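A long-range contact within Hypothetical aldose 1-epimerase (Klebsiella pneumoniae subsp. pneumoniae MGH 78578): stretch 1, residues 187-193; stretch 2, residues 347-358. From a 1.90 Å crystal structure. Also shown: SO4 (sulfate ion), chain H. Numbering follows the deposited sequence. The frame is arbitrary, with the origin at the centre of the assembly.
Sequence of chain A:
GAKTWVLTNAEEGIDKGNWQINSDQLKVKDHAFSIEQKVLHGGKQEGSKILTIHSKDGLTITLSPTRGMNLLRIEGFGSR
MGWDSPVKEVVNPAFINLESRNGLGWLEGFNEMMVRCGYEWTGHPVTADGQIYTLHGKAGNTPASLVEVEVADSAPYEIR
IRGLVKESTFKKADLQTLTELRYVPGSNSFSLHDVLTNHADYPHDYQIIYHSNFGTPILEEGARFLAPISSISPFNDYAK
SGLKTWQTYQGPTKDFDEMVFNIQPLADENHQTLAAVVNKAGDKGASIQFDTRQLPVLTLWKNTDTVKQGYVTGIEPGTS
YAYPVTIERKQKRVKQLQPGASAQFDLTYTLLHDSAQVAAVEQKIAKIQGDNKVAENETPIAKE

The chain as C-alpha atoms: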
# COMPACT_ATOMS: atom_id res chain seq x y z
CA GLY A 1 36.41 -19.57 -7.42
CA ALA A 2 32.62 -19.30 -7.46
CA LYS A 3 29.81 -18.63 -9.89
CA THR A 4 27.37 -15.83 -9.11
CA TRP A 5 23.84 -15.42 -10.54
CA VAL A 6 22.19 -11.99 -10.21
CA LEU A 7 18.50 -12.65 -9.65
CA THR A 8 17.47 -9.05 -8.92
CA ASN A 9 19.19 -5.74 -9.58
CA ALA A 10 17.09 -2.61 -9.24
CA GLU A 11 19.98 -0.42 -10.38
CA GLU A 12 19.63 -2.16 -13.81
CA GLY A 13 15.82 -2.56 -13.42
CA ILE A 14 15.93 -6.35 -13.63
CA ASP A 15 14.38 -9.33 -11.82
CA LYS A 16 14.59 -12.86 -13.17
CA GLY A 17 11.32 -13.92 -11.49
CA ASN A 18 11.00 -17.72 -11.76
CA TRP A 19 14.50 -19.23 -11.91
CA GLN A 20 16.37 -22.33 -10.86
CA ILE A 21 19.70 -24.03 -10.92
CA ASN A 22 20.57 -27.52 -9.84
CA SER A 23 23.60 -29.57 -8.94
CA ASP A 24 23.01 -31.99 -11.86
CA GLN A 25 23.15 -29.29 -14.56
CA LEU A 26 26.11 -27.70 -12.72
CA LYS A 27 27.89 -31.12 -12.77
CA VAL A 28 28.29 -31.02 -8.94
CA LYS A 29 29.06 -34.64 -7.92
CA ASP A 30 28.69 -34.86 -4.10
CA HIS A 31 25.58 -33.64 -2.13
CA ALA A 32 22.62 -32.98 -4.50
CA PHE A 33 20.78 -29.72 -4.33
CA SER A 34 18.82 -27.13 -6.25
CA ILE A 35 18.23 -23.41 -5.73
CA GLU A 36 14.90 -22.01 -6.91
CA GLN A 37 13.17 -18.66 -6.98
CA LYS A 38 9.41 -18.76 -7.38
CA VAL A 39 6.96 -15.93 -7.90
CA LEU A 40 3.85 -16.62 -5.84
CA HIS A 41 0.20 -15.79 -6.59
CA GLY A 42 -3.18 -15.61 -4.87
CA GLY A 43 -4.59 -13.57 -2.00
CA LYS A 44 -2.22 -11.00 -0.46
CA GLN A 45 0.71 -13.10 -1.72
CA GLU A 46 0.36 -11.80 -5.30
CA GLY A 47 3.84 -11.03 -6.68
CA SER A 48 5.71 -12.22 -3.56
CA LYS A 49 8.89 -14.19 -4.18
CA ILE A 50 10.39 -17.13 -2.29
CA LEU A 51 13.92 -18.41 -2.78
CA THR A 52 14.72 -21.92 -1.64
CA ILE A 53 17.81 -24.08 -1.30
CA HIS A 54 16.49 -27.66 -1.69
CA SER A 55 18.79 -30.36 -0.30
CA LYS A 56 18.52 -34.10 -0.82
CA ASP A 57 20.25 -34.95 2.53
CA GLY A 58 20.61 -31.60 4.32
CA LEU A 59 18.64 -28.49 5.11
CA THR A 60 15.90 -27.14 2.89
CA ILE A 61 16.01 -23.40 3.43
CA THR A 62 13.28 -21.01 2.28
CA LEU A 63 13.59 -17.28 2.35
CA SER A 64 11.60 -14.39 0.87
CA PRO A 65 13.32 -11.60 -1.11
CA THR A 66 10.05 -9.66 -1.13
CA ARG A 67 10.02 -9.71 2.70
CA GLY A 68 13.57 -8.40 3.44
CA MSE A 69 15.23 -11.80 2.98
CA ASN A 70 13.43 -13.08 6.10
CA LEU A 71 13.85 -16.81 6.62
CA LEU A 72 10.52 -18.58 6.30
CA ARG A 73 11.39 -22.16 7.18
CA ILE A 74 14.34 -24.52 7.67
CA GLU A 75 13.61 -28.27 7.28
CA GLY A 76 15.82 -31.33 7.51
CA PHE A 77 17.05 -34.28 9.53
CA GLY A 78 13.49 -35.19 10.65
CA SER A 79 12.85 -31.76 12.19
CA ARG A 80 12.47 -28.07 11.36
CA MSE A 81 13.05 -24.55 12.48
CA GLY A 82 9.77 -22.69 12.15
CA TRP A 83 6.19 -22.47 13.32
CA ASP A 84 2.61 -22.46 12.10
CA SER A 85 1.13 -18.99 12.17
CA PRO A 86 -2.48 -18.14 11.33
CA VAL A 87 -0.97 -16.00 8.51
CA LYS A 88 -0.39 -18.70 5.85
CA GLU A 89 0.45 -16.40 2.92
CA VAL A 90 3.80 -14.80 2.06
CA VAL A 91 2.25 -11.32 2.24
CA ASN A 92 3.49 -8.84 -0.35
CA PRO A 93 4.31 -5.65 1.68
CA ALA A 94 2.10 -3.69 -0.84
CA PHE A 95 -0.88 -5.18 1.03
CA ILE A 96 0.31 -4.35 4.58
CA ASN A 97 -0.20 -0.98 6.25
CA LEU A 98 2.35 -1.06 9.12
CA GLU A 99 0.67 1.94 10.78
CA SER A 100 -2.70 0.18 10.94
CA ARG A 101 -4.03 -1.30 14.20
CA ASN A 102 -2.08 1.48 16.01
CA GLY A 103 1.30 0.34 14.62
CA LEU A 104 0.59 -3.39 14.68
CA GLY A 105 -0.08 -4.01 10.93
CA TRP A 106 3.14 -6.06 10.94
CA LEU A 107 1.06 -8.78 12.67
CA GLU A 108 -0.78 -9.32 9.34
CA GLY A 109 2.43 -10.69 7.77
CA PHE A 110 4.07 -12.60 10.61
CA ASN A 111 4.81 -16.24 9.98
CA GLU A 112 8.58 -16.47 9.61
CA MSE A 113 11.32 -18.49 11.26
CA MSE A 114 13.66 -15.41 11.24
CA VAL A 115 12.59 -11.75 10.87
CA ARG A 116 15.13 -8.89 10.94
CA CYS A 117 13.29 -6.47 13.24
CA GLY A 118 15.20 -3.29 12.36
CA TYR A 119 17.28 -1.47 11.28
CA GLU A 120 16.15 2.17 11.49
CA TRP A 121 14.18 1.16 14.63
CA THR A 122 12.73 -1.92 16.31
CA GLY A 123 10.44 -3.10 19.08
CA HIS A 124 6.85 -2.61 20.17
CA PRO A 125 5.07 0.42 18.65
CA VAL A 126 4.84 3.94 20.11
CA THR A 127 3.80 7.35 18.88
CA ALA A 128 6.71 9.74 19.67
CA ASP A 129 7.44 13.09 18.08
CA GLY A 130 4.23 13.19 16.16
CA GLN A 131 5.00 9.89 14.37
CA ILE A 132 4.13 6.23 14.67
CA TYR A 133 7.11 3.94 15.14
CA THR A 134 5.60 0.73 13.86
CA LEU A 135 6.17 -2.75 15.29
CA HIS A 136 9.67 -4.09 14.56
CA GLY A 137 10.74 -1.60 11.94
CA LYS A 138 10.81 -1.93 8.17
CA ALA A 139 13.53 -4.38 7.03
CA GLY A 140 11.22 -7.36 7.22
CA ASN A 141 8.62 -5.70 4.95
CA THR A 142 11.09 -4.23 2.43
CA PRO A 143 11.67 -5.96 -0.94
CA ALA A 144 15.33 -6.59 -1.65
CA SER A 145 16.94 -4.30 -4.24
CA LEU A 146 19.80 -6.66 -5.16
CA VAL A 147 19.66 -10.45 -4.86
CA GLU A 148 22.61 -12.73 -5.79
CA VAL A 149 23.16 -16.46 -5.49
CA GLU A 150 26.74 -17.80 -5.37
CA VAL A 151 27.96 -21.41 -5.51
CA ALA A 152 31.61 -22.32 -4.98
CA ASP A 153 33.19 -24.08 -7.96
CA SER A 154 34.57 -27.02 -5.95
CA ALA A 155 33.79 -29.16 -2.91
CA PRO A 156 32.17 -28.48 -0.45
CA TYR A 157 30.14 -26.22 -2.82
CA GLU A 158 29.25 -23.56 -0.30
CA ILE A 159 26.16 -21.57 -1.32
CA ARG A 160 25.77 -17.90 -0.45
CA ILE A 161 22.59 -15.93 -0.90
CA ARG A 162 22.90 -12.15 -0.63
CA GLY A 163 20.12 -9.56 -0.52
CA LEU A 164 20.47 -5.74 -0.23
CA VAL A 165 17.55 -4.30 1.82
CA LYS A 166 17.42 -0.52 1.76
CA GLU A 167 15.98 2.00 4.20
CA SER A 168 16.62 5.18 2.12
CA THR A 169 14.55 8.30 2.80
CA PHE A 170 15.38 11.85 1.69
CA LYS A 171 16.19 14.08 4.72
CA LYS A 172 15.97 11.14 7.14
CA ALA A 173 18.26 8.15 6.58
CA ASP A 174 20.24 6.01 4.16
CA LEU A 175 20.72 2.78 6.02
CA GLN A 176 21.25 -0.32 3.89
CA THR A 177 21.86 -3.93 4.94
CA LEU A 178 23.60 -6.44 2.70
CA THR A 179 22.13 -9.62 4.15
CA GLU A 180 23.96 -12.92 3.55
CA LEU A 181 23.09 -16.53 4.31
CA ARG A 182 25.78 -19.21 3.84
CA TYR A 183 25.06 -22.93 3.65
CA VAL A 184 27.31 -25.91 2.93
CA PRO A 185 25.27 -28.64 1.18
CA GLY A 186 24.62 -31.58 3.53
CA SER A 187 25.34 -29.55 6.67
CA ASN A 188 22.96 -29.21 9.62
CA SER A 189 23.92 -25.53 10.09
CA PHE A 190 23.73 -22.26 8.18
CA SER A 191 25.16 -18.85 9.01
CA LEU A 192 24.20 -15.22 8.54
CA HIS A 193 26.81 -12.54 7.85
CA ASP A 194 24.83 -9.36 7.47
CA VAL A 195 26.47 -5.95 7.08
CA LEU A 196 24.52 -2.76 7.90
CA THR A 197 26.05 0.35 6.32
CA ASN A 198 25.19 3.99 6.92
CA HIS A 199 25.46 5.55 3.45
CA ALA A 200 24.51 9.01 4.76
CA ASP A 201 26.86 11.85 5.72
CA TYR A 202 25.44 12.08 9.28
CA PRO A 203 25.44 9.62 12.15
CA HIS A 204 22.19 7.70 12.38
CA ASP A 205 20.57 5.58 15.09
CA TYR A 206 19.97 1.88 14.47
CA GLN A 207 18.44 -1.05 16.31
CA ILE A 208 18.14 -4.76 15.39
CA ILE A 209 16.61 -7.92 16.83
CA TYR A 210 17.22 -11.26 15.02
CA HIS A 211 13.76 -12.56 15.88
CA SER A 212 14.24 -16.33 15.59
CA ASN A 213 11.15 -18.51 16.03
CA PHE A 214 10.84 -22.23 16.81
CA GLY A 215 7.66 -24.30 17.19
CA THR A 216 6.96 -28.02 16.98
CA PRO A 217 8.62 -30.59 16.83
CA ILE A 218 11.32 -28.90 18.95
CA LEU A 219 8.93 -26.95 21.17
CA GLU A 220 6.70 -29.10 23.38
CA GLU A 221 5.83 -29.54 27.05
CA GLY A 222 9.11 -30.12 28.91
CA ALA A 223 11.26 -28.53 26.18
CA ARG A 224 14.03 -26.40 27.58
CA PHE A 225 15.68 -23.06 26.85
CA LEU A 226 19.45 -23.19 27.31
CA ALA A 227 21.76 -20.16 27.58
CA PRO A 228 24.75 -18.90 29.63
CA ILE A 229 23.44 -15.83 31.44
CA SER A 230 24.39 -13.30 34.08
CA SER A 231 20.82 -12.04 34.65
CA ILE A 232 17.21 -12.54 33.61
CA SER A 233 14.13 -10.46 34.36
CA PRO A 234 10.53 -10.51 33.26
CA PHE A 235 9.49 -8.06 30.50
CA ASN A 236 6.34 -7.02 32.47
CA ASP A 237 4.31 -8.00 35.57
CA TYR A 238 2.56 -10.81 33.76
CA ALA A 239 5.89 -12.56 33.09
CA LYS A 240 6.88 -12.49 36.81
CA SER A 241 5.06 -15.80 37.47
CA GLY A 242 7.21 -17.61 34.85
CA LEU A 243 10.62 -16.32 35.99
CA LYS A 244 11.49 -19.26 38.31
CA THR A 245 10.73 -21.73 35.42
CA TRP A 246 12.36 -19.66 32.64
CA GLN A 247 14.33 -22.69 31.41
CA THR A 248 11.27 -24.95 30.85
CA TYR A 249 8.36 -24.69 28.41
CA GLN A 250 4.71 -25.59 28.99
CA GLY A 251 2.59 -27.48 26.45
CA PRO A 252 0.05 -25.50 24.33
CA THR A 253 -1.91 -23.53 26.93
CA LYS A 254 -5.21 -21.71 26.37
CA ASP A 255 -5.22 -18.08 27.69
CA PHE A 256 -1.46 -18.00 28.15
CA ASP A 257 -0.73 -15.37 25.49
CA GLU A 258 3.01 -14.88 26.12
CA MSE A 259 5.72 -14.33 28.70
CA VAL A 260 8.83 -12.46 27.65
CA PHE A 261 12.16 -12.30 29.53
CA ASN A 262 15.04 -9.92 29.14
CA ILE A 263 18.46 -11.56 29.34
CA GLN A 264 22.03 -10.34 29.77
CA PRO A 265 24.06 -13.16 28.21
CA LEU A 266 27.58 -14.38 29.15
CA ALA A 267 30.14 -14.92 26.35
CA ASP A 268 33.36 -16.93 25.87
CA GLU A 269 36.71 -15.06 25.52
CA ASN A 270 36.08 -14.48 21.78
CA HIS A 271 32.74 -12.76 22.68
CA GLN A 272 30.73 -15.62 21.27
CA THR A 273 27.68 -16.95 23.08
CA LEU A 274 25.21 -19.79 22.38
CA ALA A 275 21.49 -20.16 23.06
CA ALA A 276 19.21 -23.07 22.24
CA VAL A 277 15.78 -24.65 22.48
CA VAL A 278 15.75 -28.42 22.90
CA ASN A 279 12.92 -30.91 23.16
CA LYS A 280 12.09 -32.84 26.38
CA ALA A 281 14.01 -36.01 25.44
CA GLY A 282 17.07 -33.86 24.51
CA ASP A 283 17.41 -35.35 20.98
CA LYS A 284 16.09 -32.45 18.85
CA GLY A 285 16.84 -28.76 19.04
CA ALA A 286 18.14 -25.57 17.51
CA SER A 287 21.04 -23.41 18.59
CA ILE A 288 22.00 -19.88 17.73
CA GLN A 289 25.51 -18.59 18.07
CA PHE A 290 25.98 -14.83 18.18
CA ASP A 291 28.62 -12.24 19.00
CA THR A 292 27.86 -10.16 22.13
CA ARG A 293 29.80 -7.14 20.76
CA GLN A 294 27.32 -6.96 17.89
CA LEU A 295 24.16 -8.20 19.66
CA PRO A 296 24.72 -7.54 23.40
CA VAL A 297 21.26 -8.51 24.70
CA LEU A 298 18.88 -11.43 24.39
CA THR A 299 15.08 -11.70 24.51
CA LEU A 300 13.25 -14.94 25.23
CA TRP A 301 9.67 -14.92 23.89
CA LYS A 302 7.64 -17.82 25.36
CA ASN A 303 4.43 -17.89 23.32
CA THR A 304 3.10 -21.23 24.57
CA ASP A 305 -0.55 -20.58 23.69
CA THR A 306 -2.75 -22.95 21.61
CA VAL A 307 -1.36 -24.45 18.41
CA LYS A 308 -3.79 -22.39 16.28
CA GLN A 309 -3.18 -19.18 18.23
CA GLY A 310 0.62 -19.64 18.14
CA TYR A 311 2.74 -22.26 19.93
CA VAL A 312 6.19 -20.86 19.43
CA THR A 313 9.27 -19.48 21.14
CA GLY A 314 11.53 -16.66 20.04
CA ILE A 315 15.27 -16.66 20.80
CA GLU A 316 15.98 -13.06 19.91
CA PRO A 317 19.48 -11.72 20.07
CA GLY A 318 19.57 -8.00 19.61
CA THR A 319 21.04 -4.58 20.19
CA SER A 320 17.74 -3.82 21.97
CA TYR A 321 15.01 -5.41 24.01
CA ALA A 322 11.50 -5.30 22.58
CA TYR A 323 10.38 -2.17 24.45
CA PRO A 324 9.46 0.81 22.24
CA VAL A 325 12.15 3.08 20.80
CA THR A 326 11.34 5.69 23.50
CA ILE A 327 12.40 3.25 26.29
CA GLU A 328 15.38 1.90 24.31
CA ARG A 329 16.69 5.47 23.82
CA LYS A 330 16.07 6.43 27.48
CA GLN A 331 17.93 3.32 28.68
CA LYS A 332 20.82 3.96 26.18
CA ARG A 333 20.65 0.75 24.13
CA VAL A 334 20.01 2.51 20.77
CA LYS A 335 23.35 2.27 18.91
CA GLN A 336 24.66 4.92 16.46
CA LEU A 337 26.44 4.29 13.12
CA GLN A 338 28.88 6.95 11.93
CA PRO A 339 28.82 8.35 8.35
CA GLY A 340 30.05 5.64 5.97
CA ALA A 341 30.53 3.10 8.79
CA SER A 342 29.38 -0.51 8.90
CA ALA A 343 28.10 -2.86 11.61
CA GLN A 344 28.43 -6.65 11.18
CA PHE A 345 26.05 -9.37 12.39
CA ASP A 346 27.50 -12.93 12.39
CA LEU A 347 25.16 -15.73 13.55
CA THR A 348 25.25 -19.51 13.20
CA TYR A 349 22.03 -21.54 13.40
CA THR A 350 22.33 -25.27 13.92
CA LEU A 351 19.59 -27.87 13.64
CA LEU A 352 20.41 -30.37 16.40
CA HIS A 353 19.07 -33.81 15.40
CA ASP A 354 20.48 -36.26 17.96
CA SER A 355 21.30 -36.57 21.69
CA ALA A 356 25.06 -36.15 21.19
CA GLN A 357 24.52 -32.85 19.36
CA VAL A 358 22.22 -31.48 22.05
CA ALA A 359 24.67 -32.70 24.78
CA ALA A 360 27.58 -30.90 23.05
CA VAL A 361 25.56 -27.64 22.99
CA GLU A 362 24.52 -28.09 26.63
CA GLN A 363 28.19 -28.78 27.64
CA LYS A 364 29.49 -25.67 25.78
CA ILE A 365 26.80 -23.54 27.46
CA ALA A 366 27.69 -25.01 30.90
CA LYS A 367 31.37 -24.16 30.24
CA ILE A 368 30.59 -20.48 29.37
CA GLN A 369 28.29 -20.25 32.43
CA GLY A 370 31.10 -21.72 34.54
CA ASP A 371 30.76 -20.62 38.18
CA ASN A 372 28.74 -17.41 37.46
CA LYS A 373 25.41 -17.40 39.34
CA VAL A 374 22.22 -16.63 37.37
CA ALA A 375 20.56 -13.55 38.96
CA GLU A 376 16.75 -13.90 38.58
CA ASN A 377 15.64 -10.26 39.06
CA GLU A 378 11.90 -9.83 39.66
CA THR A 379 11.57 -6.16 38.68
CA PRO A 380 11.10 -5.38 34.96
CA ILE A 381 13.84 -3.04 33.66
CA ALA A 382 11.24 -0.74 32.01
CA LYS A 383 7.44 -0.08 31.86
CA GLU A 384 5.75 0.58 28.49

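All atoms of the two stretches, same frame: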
# COMPACT_ATOMS: atom_id res chain seq x y z
N SER A 187 25.12 -30.00 5.31
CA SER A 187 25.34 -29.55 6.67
C SER A 187 24.03 -29.44 7.44
O SER A 187 22.95 -29.25 6.85
CB SER A 187 25.97 -28.13 6.66
OG SER A 187 26.32 -27.75 8.01
N ASN A 188 24.12 -29.48 8.77
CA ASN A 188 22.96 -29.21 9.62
C ASN A 188 22.98 -27.76 10.16
O ASN A 188 22.20 -27.44 11.04
CB ASN A 188 22.87 -30.21 10.81
CG ASN A 188 24.01 -30.07 11.79
OD1 ASN A 188 25.09 -29.60 11.41
ND2 ASN A 188 23.80 -30.50 13.06
N SER A 189 23.89 -26.91 9.67
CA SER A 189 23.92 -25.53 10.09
C SER A 189 23.97 -24.58 8.91
O SER A 189 24.35 -24.96 7.80
CB SER A 189 25.12 -25.24 10.99
OG SER A 189 26.31 -25.31 10.24
N PHE A 190 23.56 -23.34 9.16
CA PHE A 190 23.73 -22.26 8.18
C PHE A 190 24.17 -21.04 8.98
O PHE A 190 24.03 -21.03 10.18
CB PHE A 190 22.46 -21.97 7.37
CG PHE A 190 21.31 -21.45 8.16
CD1 PHE A 190 20.33 -22.33 8.66
CD2 PHE A 190 21.16 -20.09 8.38
CE1 PHE A 190 19.26 -21.85 9.38
CE2 PHE A 190 20.10 -19.61 9.10
CZ PHE A 190 19.13 -20.47 9.57
N SER A 191 24.72 -20.04 8.30
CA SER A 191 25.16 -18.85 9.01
C SER A 191 24.66 -17.61 8.28
O SER A 191 24.38 -17.65 7.08
CB SER A 191 26.68 -18.83 9.15
OG SER A 191 27.28 -18.79 7.87
N LEU A 192 24.50 -16.54 9.05
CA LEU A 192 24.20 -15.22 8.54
C LEU A 192 25.42 -14.35 8.78
O LEU A 192 26.02 -14.42 9.85
CB LEU A 192 23.01 -14.60 9.30
CG LEU A 192 21.71 -15.39 9.26
CD1 LEU A 192 20.60 -14.58 10.00
CD2 LEU A 192 21.33 -15.65 7.80
N HIS A 193 25.74 -13.51 7.80
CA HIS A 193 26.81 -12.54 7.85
C HIS A 193 26.28 -11.28 7.21
O HIS A 193 26.58 -10.99 6.07
CB HIS A 193 28.05 -13.06 7.14
CG HIS A 193 28.62 -14.26 7.82
ND1 HIS A 193 29.34 -14.17 9.00
CD2 HIS A 193 28.51 -15.58 7.55
CE1 HIS A 193 29.68 -15.39 9.39
NE2 HIS A 193 29.21 -16.26 8.51
N LEU A 347 25.93 -14.75 12.78
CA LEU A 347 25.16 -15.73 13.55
C LEU A 347 25.25 -17.09 12.90
O LEU A 347 25.27 -17.19 11.68
CB LEU A 347 23.68 -15.32 13.69
CG LEU A 347 23.32 -14.01 14.39
CD1 LEU A 347 23.34 -12.87 13.38
CD2 LEU A 347 21.94 -14.14 15.05
N THR A 348 25.31 -18.14 13.72
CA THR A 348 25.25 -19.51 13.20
C THR A 348 24.07 -20.22 13.85
O THR A 348 23.95 -20.25 15.08
CB THR A 348 26.56 -20.28 13.49
OG1 THR A 348 27.64 -19.53 12.93
CG2 THR A 348 26.52 -21.63 12.85
N TYR A 349 23.22 -20.78 13.02
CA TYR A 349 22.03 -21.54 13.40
C TYR A 349 22.27 -23.01 13.09
O TYR A 349 22.69 -23.37 11.97
CB TYR A 349 20.83 -21.07 12.58
CG TYR A 349 20.34 -19.69 12.88
CD1 TYR A 349 21.04 -18.54 12.46
CD2 TYR A 349 19.17 -19.51 13.60
CE1 TYR A 349 20.57 -17.25 12.76
CE2 TYR A 349 18.68 -18.23 13.91
CZ TYR A 349 19.40 -17.11 13.49
OH TYR A 349 18.90 -15.86 13.79
N THR A 350 22.07 -23.87 14.09
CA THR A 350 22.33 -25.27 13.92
C THR A 350 21.08 -26.06 14.29
O THR A 350 20.51 -25.90 15.39
CB THR A 350 23.50 -25.76 14.79
OG1 THR A 350 24.65 -24.91 14.58
CG2 THR A 350 23.85 -27.23 14.47
N LEU A 351 20.69 -26.95 13.40
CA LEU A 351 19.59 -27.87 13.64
C LEU A 351 20.21 -29.13 14.30
O LEU A 351 20.96 -29.90 13.68
CB LEU A 351 18.84 -28.18 12.34
CG LEU A 351 17.47 -28.87 12.53
CD1 LEU A 351 16.57 -27.96 13.36
CD2 LEU A 351 16.80 -29.20 11.21
N LEU A 352 19.89 -29.30 15.57
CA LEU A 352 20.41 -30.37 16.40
C LEU A 352 19.45 -31.55 16.24
O LEU A 352 18.23 -31.41 16.45
CB LEU A 352 20.50 -29.88 17.86
CG LEU A 352 21.17 -28.50 18.14
CD1 LEU A 352 20.93 -28.09 19.58
CD2 LEU A 352 22.66 -28.50 17.79
N HIS A 353 19.97 -32.69 15.77
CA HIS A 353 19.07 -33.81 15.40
C HIS A 353 19.44 -35.13 16.08
O HIS A 353 18.99 -36.18 15.65
CB HIS A 353 18.98 -33.96 13.88
CG HIS A 353 20.31 -34.17 13.20
ND1 HIS A 353 20.84 -35.42 12.98
CD2 HIS A 353 21.20 -33.29 12.68
CE1 HIS A 353 22.01 -35.30 12.36
NE2 HIS A 353 22.25 -34.01 12.17
N ASP A 354 20.28 -35.09 17.10
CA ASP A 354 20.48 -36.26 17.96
C ASP A 354 20.94 -35.85 19.36
O ASP A 354 21.28 -34.68 19.59
CB ASP A 354 21.36 -37.35 17.30
CG ASP A 354 22.81 -36.92 17.11
OD1 ASP A 354 23.30 -36.05 17.84
OD2 ASP A 354 23.47 -37.50 16.21
N SER A 355 20.94 -36.81 20.28
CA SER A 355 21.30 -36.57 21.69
C SER A 355 22.70 -36.02 21.86
O SER A 355 22.88 -35.08 22.63
CB SER A 355 21.13 -37.84 22.52
OG SER A 355 19.77 -38.24 22.48
N ALA A 356 23.65 -36.57 21.11
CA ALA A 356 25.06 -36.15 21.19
C ALA A 356 25.21 -34.70 20.80
O ALA A 356 25.99 -33.97 21.42
CB ALA A 356 25.97 -37.08 20.31
N GLN A 357 24.47 -34.26 19.77
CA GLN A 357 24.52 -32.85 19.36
C GLN A 357 23.95 -31.92 20.40
O GLN A 357 24.55 -30.88 20.69
CB GLN A 357 23.82 -32.62 18.02
CG GLN A 357 24.59 -33.18 16.86
CD GLN A 357 23.84 -33.09 15.55
OE1 GLN A 357 22.77 -32.47 15.45
NE2 GLN A 357 24.41 -33.69 14.52
N VAL A 358 22.79 -32.26 20.95
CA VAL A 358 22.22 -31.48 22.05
C VAL A 358 23.18 -31.44 23.28
O VAL A 358 23.36 -30.38 23.91
CB VAL A 358 20.82 -32.03 22.45
CG1 VAL A 358 20.30 -31.39 23.74
CG2 VAL A 358 19.80 -31.86 21.25
S SO4 H . 30.93 -19.32 8.27
O1 SO4 H . 30.84 -20.75 8.59
O2 SO4 H . 32.29 -18.81 8.43
O3 SO4 H . 30.54 -19.13 6.88
O4 SO4 H . 30.06 -18.56 9.17

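The most unusual feature of this contact lies at its end, where N188, just before its strand begins, keeps the ladder going with both backbone and side chain: its O accepts from L351 N at 2.8 Å, and its ND2 donates to L351 O at 3.0 Å, the latter bond more bent (131° at the hydrogen). With chi1 in p and its CA-to-CB bond toward the second stretch, the short amide side chain reaches L351 O, while the backbone O of N188 takes L351 N; together they engage both polar groups of one leucine backbone. N188 ND2 also lies 3.3 Å from Q357 OE1 and packs 3.6 Å from T350 CG2, and N188 has the largest covered area of any residue here, 109 Å² of a total of 554 Å² summed over both sides.

Beyond this clamp, strands 189-193 and 347-352 run antiparallel, their axes at 161° and 4.7 Å apart at closest approach, although touching residues are at least 155 positions apart in sequence. Two hydrogen-bonded pairs stitch them. F190 N donates to Y349 O (2.9 Å) and Y349 N to F190 O (3.0 Å); L192 N donates to L347 O (2.8 Å) and L347 N to L192 O (2.9 Å). In the non-hydrogen-bonded pairs, S191 with T348 between these rungs and S189 with T350 on the N188 side of the first, the CA atoms are 4.2 Å apart, and S189 CA and S191 CA make C-H...O contacts of 3.1 Å with Y349 O and L347 O.

The side chains sort by sheet face. F190, L192, L347 and Y349 share the buried, largely apolar one. The F190 and Y349 rings are nearly parallel (4°) but slid apart, centroids 5.0 Å from each other, which places Y349 CB over the F190 ring face, 3.8 Å from its centroid. L192 CD1 packs 3.8 Å from Y349 CE1, while the Y349 OH is hydrogen-bonded elsewhere in the structure.

The other face carries S189, S191, T348 and T350, small hydroxyl residues suited to a partly exposed surface; S189 CB lies 3.6 Å from T350 OG1. Here a sulfate, probably from the crystallisation liquor, is bound by H193, whose NE2 donates to SO4 O4 at a short 2.5 Å; S191 OG is 3.1 Å from the same oxygen.

Local bonds brace the ends. S187 OG accepts from S189 N (3.1 Å). After the second strand, D354 caps the helix, its OD1 accepting from Q357 N (2.9 Å), and Q357 OE1 accepts from H353 N (2.8 Å), holding the glutamine carbonyl beside the N188 amide.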